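Local atomic coordinates of ribokinase (Arabidopsis thaliana, PDB entry 6ILS), a protein that catalyses the magnesium- and ATP-dependent phosphorylation of D-ribose at O-5, yielding D-ribose 5-phosphate for nucleotide and amino-acid synthesis or the pentose phosphate pathway. Residues N44-G49 and C80-D85; A72-D77 and G294-M299. All blocks are in the same frame, centred on the assembly; numbering follows the deposited sequence.

Contact 1 (N44-G49 and C80-D85); sequences NQAACG and CGVHLD. With RIB (alpha-D-ribofuranose), chain F.
V82 sets one of its methyls against the backbone of A46 rather than against a side chain: CG2 lies 3.5 Å from the carbonyl O of A46. The other methyl, CG1, is anti to the backbone N (chi1 176°) and reaches the side chain of A46 more loosely, with CG1 4.1 Å from CB. Because the helix offers two successive alanines here, the loop can come close, and the CA atoms of A47 and C80 are 5.6 Å apart. C80 approaches A47 alongside, its sulfur turned back beside its own N (chi1 -59°), which puts SG 3.6 Å from the A47 CB. No hydrogen bond joins the two segments; the grip is apolar and buried.

N44, a turn before A47 on the same flank of the helix, reaches the ribose pocket. Its ND2 makes a weak, bent bond of 3.4 Å to O3 of the ribose, and also binds D259, the probable proton acceptor, which Q45 NE2 holds by its other carboxylate oxygen. The loop and the sugar are thus reached from successive turns of the helix. Helix 41-51 is wedged between several elements: A46 rests on T56 and F58 of strand 56-63, A47 on L75 of helix 66-75, and C48 on T260 and A263 of helix 257-270.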
ATOM      1  N   ASN B  44       6.062 -15.921  -3.130  1.00 15.12           N
ATOM      2  CA  ASN B  44       6.146 -16.768  -1.926  1.00 17.55           C
ATOM      3  C   ASN B  44       6.780 -18.104  -2.236  1.00 18.67           C
ATOM      4  O   ASN B  44       7.641 -18.589  -1.506  1.00 15.36           O
ATOM      5  CB  ASN B  44       4.769 -17.025  -1.312  1.00 17.38           C
ATOM      6  CG  ASN B  44       4.197 -15.817  -0.622  1.00 17.11           C
ATOM      7  OD1 ASN B  44       4.890 -14.833  -0.378  1.00 17.85           O
ATOM      8  ND2 ASN B  44       2.921 -15.903  -0.254  1.00 20.57           N
ATOM      9  N   GLN B  45       6.311 -18.740  -3.307  1.00 14.61           N
ATOM     10  CA  GLN B  45       6.827 -20.056  -3.658  1.00 16.56           C
ATOM     11  C   GLN B  45       8.294 -19.997  -4.061  1.00 17.34           C
ATOM     12  O   GLN B  45       9.077 -20.876  -3.681  1.00 15.23           O
ATOM     13  CB  GLN B  45       5.934 -20.667  -4.746  1.00 14.52           C
ATOM     14  CG  GLN B  45       4.563 -20.956  -4.147  1.00 15.36           C
ATOM     15  CD  GLN B  45       3.582 -21.584  -5.119  1.00 21.01           C
ATOM     16  OE1 GLN B  45       3.957 -22.031  -6.203  1.00 17.61           O
ATOM     17  NE2 GLN B  45       2.317 -21.618  -4.727  1.00 22.70           N
ATOM     18  N   ALA B  46       8.693 -18.949  -4.793  1.00 15.54           N
ATOM     19  CA  ALA B  46      10.089 -18.794  -5.166  1.00 17.35           C
ATOM     20  C   ALA B  46      10.951 -18.532  -3.933  1.00 16.14           C
ATOM     21  O   ALA B  46      12.038 -19.101  -3.794  1.00 15.57           O
ATOM     22  CB  ALA B  46      10.257 -17.653  -6.179  1.00 14.99           C
ATOM     23  N   ALA B  47      10.473 -17.656  -3.047  1.00 15.89           N
ATOM     24  CA  ALA B  47      11.217 -17.402  -1.806  1.00 15.56           C
ATOM     25  C   ALA B  47      11.433 -18.681  -1.001  1.00 19.04           C
ATOM     26  O   ALA B  47      12.526 -18.929  -0.472  1.00 19.35           O
ATOM     27  CB  ALA B  47      10.511 -16.366  -0.957  1.00 15.96           C
ATOM     28  N   CYS B  48      10.395 -19.504  -0.930  1.00 15.35           N
ATOM     29  CA  CYS B  48      10.505 -20.779  -0.220  1.00 16.55           C
ATOM     30  C   CYS B  48      11.576 -21.680  -0.807  1.00 17.62           C
ATOM     31  O   CYS B  48      12.455 -22.175  -0.096  1.00 15.22           O
ATOM     32  CB  CYS B  48       9.150 -21.480  -0.226  1.00 14.06           C
ATOM     33  SG  CYS B  48       9.193 -23.121   0.500  1.00 19.10           S
ATOM     34  N   GLY B  49      11.500 -21.889  -2.113  1.00 13.80           N
ATOM     35  CA  GLY B  49      12.476 -22.696  -2.809  1.00 16.07           C
ATOM     36  C   GLY B  49      13.888 -22.214  -2.546  1.00 19.46           C
ATOM     37  O   GLY B  49      14.757 -23.007  -2.215  1.00 17.78           O
ATOM     38  N   CYS B  80      16.104 -13.594   0.041  1.00 24.23           N
ATOM     39  CA  CYS B  80      16.007 -15.048  -0.052  1.00 24.04           C
ATOM     40  C   CYS B  80      17.014 -15.696  -0.999  1.00 22.14           C
ATOM     41  O   CYS B  80      17.287 -16.888  -0.880  1.00 26.50           O
ATOM     42  CB  CYS B  80      14.596 -15.454  -0.481  1.00 25.85           C
ATOM     43  SG  CYS B  80      13.327 -14.888   0.639  1.00 31.10           S
ATOM     44  N   GLY B  81      17.550 -14.945  -1.956  1.00 22.73           N
ATOM     45  CA  GLY B  81      18.513 -15.539  -2.871  1.00 23.83           C
ATOM     46  C   GLY B  81      17.879 -16.116  -4.129  1.00 22.10           C
ATOM     47  O   GLY B  81      18.441 -16.987  -4.791  1.00 21.51           O
ATOM     48  N   VAL B  82      16.689 -15.631  -4.454  1.00 22.62           N
ATOM     49  CA  VAL B  82      16.025 -16.024  -5.698  1.00 19.21           C
ATOM     50  C   VAL B  82      16.780 -15.413  -6.873  1.00 22.89           C
ATOM     51  O   VAL B  82      17.172 -14.251  -6.811  1.00 20.15           O
ATOM     52  CB  VAL B  82      14.556 -15.552  -5.722  1.00 18.10           C
ATOM     53  CG1 VAL B  82      13.895 -15.880  -7.074  1.00 16.44           C
ATOM     54  CG2 VAL B  82      13.766 -16.137  -4.533  1.00 17.03           C
ATOM     55  N   HIS B  83      17.020 -16.187  -7.931  1.00 20.63           N
ATOM     56  CA  HIS B  83      17.551 -15.605  -9.164  1.00 22.77           C
ATOM     57  C   HIS B  83      16.461 -14.789  -9.849  1.00 23.22           C
ATOM     58  O   HIS B  83      15.402 -15.323 -10.196  1.00 20.46           O
ATOM     59  CB  HIS B  83      18.080 -16.692 -10.098  1.00 24.70           C
ATOM     60  CG  HIS B  83      19.276 -17.412  -9.563  1.00 27.22           C
ATOM     61  ND1 HIS B  83      19.176 -18.449  -8.659  1.00 31.56           N
ATOM     62  CD2 HIS B  83      20.599 -17.240  -9.793  1.00 30.74           C
ATOM     63  CE1 HIS B  83      20.385 -18.890  -8.360  1.00 31.79           C
ATOM     64  NE2 HIS B  83      21.268 -18.172  -9.033  1.00 36.51           N
ATOM     65  N   LEU B  84      16.717 -13.493 -10.045  1.00 20.15           N
ATOM     66  CA  LEU B  84      15.709 -12.580 -10.566  1.00 23.42           C
ATOM     67  C   LEU B  84      15.909 -12.175 -12.031  1.00 23.84           C
ATOM     68  O   LEU B  84      15.256 -11.246 -12.497  1.00 22.28           O
ATOM     69  CB  LEU B  84      15.660 -11.318  -9.697  1.00 25.14           C
ATOM     70  CG  LEU B  84      15.246 -11.599  -8.240  1.00 24.27           C
ATOM     71  CD1 LEU B  84      15.176 -10.321  -7.412  1.00 27.43           C
ATOM     72  CD2 LEU B  84      13.897 -12.296  -8.232  1.00 24.10           C
ATOM     73  N   ASP B  85      16.778 -12.885 -12.752  1.00 27.40           N
ATOM     74  CA  ASP B  85      17.122 -12.503 -14.134  1.00 25.96           C
ATOM     75  C   ASP B  85      15.900 -12.303 -15.036  1.00 27.10           C
ATOM     76  O   ASP B  85      15.928 -11.462 -15.941  1.00 26.83           O
ATOM     77  CB  ASP B  85      18.053 -13.538 -14.798  1.00 28.31           C
ATOM     78  CG  ASP B  85      19.063 -14.157 -13.836  1.00 35.72           C
ATOM     79  OD1 ASP B  85      19.064 -13.846 -12.626  1.00 37.10           O
ATOM     80  OD2 ASP B  85      19.911 -14.936 -14.318  1.00 45.73           O
TER
HETATM   81  O5  RIB F 402      -0.786 -17.352  -0.489  1.00 23.86           O
HETATM   82  C5  RIB F 402      -0.467 -16.077   0.002  1.00 29.46           C
HETATM   83  C4  RIB F 402      -0.649 -15.116  -0.985  1.00 31.25           C
HETATM   84  O4  RIB F 402      -2.026 -15.159  -1.600  1.00 37.35           O
HETATM   85  C3  RIB F 402      -0.628 -13.715  -0.233  1.00 35.27           C
HETATM   86  O3  RIB F 402       0.810 -13.274  -0.120  1.00 32.26           O
HETATM   87  C2  RIB F 402      -1.418 -12.964  -0.856  1.00 35.67           C
HETATM   88  O2  RIB F 402      -0.735 -11.867  -1.583  1.00 29.15           O
HETATM   89  C1  RIB F 402      -2.293 -13.917  -1.910  1.00 36.28           C
HETATM   90  O1  RIB F 402      -1.921 -13.654  -3.213  1.00 29.79           O

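Contact 2 (A72-D77 and G294-M299). With NA (sodium ion), chain G.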
ATOM      1  N   ALA B  72      11.531  -7.127  -5.028  1.00 21.19           N
ATOM      2  CA  ALA B  72      12.871  -7.403  -5.523  1.00 24.23           C
ATOM      3  C   ALA B  72      13.849  -7.548  -4.367  1.00 24.56           C
ATOM      4  O   ALA B  72      14.668  -8.458  -4.339  1.00 24.63           O
ATOM      5  CB  ALA B  72      13.308  -6.302  -6.462  1.00 24.86           C
ATOM      6  N   GLU B  73      13.747  -6.644  -3.401  1.00 25.61           N
ATOM      7  CA  GLU B  73      14.625  -6.678  -2.236  1.00 27.09           C
ATOM      8  C   GLU B  73      14.422  -7.938  -1.395  1.00 24.04           C
ATOM      9  O   GLU B  73      15.390  -8.571  -0.954  1.00 26.84           O
ATOM     10  CB  GLU B  73      14.400  -5.426  -1.376  1.00 31.26           C
ATOM     11  CG  GLU B  73      14.977  -4.163  -2.015  1.00 36.38           C
ATOM     12  CD  GLU B  73      14.560  -2.875  -1.306  1.00 46.88           C
ATOM     13  OE1 GLU B  73      13.688  -2.934  -0.403  1.00 49.19           O
ATOM     14  OE2 GLU B  73      15.101  -1.801  -1.664  1.00 50.62           O
ATOM     15  N   ALA B  74      13.166  -8.296  -1.173  1.00 21.83           N
ATOM     16  CA  ALA B  74      12.843  -9.458  -0.351  1.00 24.74           C
ATOM     17  C   ALA B  74      13.345 -10.751  -0.987  1.00 22.51           C
ATOM     18  O   ALA B  74      13.824 -11.640  -0.288  1.00 22.46           O
ATOM     19  CB  ALA B  74      11.321  -9.536  -0.104  1.00 23.95           C
ATOM     20  N   LEU B  75      13.265 -10.836  -2.316  1.00 21.18           N
ATOM     21  CA  LEU B  75      13.573 -12.076  -3.036  1.00 20.41           C
ATOM     22  C   LEU B  75      15.036 -12.244  -3.393  1.00 22.05           C
ATOM     23  O   LEU B  75      15.531 -13.358  -3.460  1.00 24.65           O
ATOM     24  CB  LEU B  75      12.763 -12.148  -4.339  1.00 17.73           C
ATOM     25  CG  LEU B  75      11.250 -12.294  -4.228  1.00 18.94           C
ATOM     26  CD1 LEU B  75      10.663 -12.528  -5.632  1.00 17.48           C
ATOM     27  CD2 LEU B  75      10.899 -13.450  -3.316  1.00 19.05           C
ATOM     28  N   GLY B  76      15.714 -11.130  -3.647  1.00 27.51           N
ATOM     29  CA  GLY B  76      17.032 -11.158  -4.260  1.00 28.98           C
ATOM     30  C   GLY B  76      18.231 -11.500  -3.393  1.00 31.05           C
ATOM     31  O   GLY B  76      18.126 -12.249  -2.420  1.00 31.99           O
ATOM     32  N   ASP B  77      19.384 -10.942  -3.768  1.00 37.45           N
ATOM     33  CA  ASP B  77      20.677 -11.329  -3.197  1.00 36.06           C
ATOM     34  C   ASP B  77      20.832 -10.956  -1.726  1.00 40.46           C
ATOM     35  O   ASP B  77      21.618 -11.573  -1.002  1.00 43.19           O
ATOM     36  CB  ASP B  77      21.814 -10.702  -4.012  1.00 43.97           C
ATOM     37  N   GLY B 294       3.977 -13.155   8.745  1.00 35.49           N
ATOM     38  CA  GLY B 294       4.375 -12.754   7.407  1.00 34.10           C
ATOM     39  C   GLY B 294       4.571 -13.954   6.496  1.00 35.33           C
ATOM     40  O   GLY B 294       4.781 -15.062   6.980  1.00 38.01           O
ATOM     41  N   ALA B 295       4.504 -13.752   5.184  1.00 35.97           N
ATOM     42  CA  ALA B 295       4.712 -14.860   4.250  1.00 32.25           C
ATOM     43  C   ALA B 295       6.200 -15.140   4.057  1.00 30.93           C
ATOM     44  O   ALA B 295       6.752 -16.076   4.640  1.00 31.43           O
ATOM     45  CB  ALA B 295       4.043 -14.570   2.907  1.00 31.86           C
ATOM     46  N   ILE B 296       6.850 -14.317   3.243  1.00 32.61           N
ATOM     47  CA  ILE B 296       8.256 -14.510   2.931  1.00 28.89           C
ATOM     48  C   ILE B 296       9.187 -14.456   4.170  1.00 33.40           C
ATOM     49  O   ILE B 296      10.117 -15.264   4.260  1.00 33.88           O
ATOM     50  CB  ILE B 296       8.674 -13.511   1.834  1.00 28.88           C
ATOM     51  CG1 ILE B 296       7.926 -13.884   0.542  1.00 23.67           C
ATOM     52  CG2 ILE B 296      10.183 -13.513   1.627  1.00 30.67           C
ATOM     53  CD1 ILE B 296       8.354 -13.125  -0.736  1.00 24.29           C
ATOM     54  N   PRO B 297       8.927 -13.561   5.151  1.00 36.49           N
ATOM     55  CA  PRO B 297       9.713 -13.627   6.393  1.00 37.02           C
ATOM     56  C   PRO B 297       9.623 -14.947   7.163  1.00 33.76           C
ATOM     57  O   PRO B 297      10.546 -15.264   7.902  1.00 36.26           O
ATOM     58  CB  PRO B 297       9.113 -12.499   7.244  1.00 36.47           C
ATOM     59  CG  PRO B 297       8.585 -11.541   6.266  1.00 36.78           C
ATOM     60  CD  PRO B 297       8.095 -12.341   5.106  1.00 36.49           C
ATOM     61  N   SER B 298       8.539 -15.702   6.994  1.00 36.71           N
ATOM     62  CA  SER B 298       8.339 -16.927   7.762  1.00 31.08           C
ATOM     63  C   SER B 298       8.919 -18.180   7.098  1.00 26.41           C
ATOM     64  O   SER B 298       8.866 -19.268   7.674  1.00 31.97           O
ATOM     65  CB  SER B 298       6.844 -17.167   8.010  1.00 30.77           C
ATOM     66  OG  SER B 298       6.205 -17.525   6.795  1.00 31.93           O
ATOM     67  N   MET B 299       9.433 -18.041   5.887  1.00 26.16           N
ATOM     68  CA  MET B 299       9.943 -19.232   5.177  1.00 26.56           C
ATOM     69  C   MET B 299      11.122 -19.844   5.925  1.00 23.64           C
ATOM     70  O   MET B 299      12.040 -19.142   6.241  1.00 23.35           O
ATOM     71  CB  MET B 299      10.336 -18.954   3.736  1.00 26.13           C
ATOM     72  CG  MET B 299       9.715 -19.956   2.813  1.00 35.62           C
ATOM     73  SD  MET B 299       8.022 -19.491   2.569  1.00 35.31           S
ATOM     74  CE  MET B 299       8.341 -17.883   1.889  1.00 23.50           C
TER
HETATM   75 NA    NA G 403       3.513 -17.384   8.210  1.00 24.37          NA
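I296 alone carries the G294-M299 side of this contact, meeting A74 and L75 in the last turn of helix 66-75. The segment leading to it begins at G294, whose carbonyl O binds the sodium ion NA at 2.9 Å; the ion is also bound by the carbonyl oxygens of D253, T255, C289 and V292. A295 follows, its side chain lying on N44 of helix 41-51, while its carbonyl O accepts the backbone N of S298 at 3.0 Å, tightening the chain into a short 3-10 turn.

I296 then points toward helix 66-75. Its CG1 arm runs out extended, with CD1 anti to CA (chi2 -172°), and the terminal CD1 reaches CD2 of L75 at 3.6 Å. The two side chains cross at about a right angle, so they meet methyl to methyl instead of lying along each other. The other branch, CG2, looks to A74, more distantly, at 4.5 Å from its CB. A38 of strand 33-39 touches both A74 and I296, and C80 adds a further neighbour to I296.

Beyond P297, S298 turns back to the ion: its OG is 3.0 Å from the sodium ion NA and lies within hydrogen-bonding distance of the carbonyl oxygens of both G294 and A295. M299 closes the turn through its N to the I296 O, 3.3 Å away, and packs on C48; the carbonyl oxygens of I296 and M299 share the ammonium group of K51. The arrangement is that of the monovalent-cation site of the ribokinase subfamily, where sodium probably occupies the place of the activating potassium.

In the fold
Both contacts are buried and no hydrogen bond crosses either; they differ in what lies behind them. Contact 1 fits helix 41-51 to the connection leading into the edge strand 87-90, and N44, a turn earlier in that helix, serves ribose. Contact 2 lies slightly farther from the chain's centre, ties the end of helix 66-75 to the cation-binding loop, and has exposed residues such as E73 beside it. They adjoin: L75 O receives V82 N at 2.7 Å and G76 O receives G81 N at 2.8 Å, both probable hydrogen bonds, while M299 CG packs 3.2 Å from C48 CA. Helix 41-51 thus stands between sugar, metal loop and sheet.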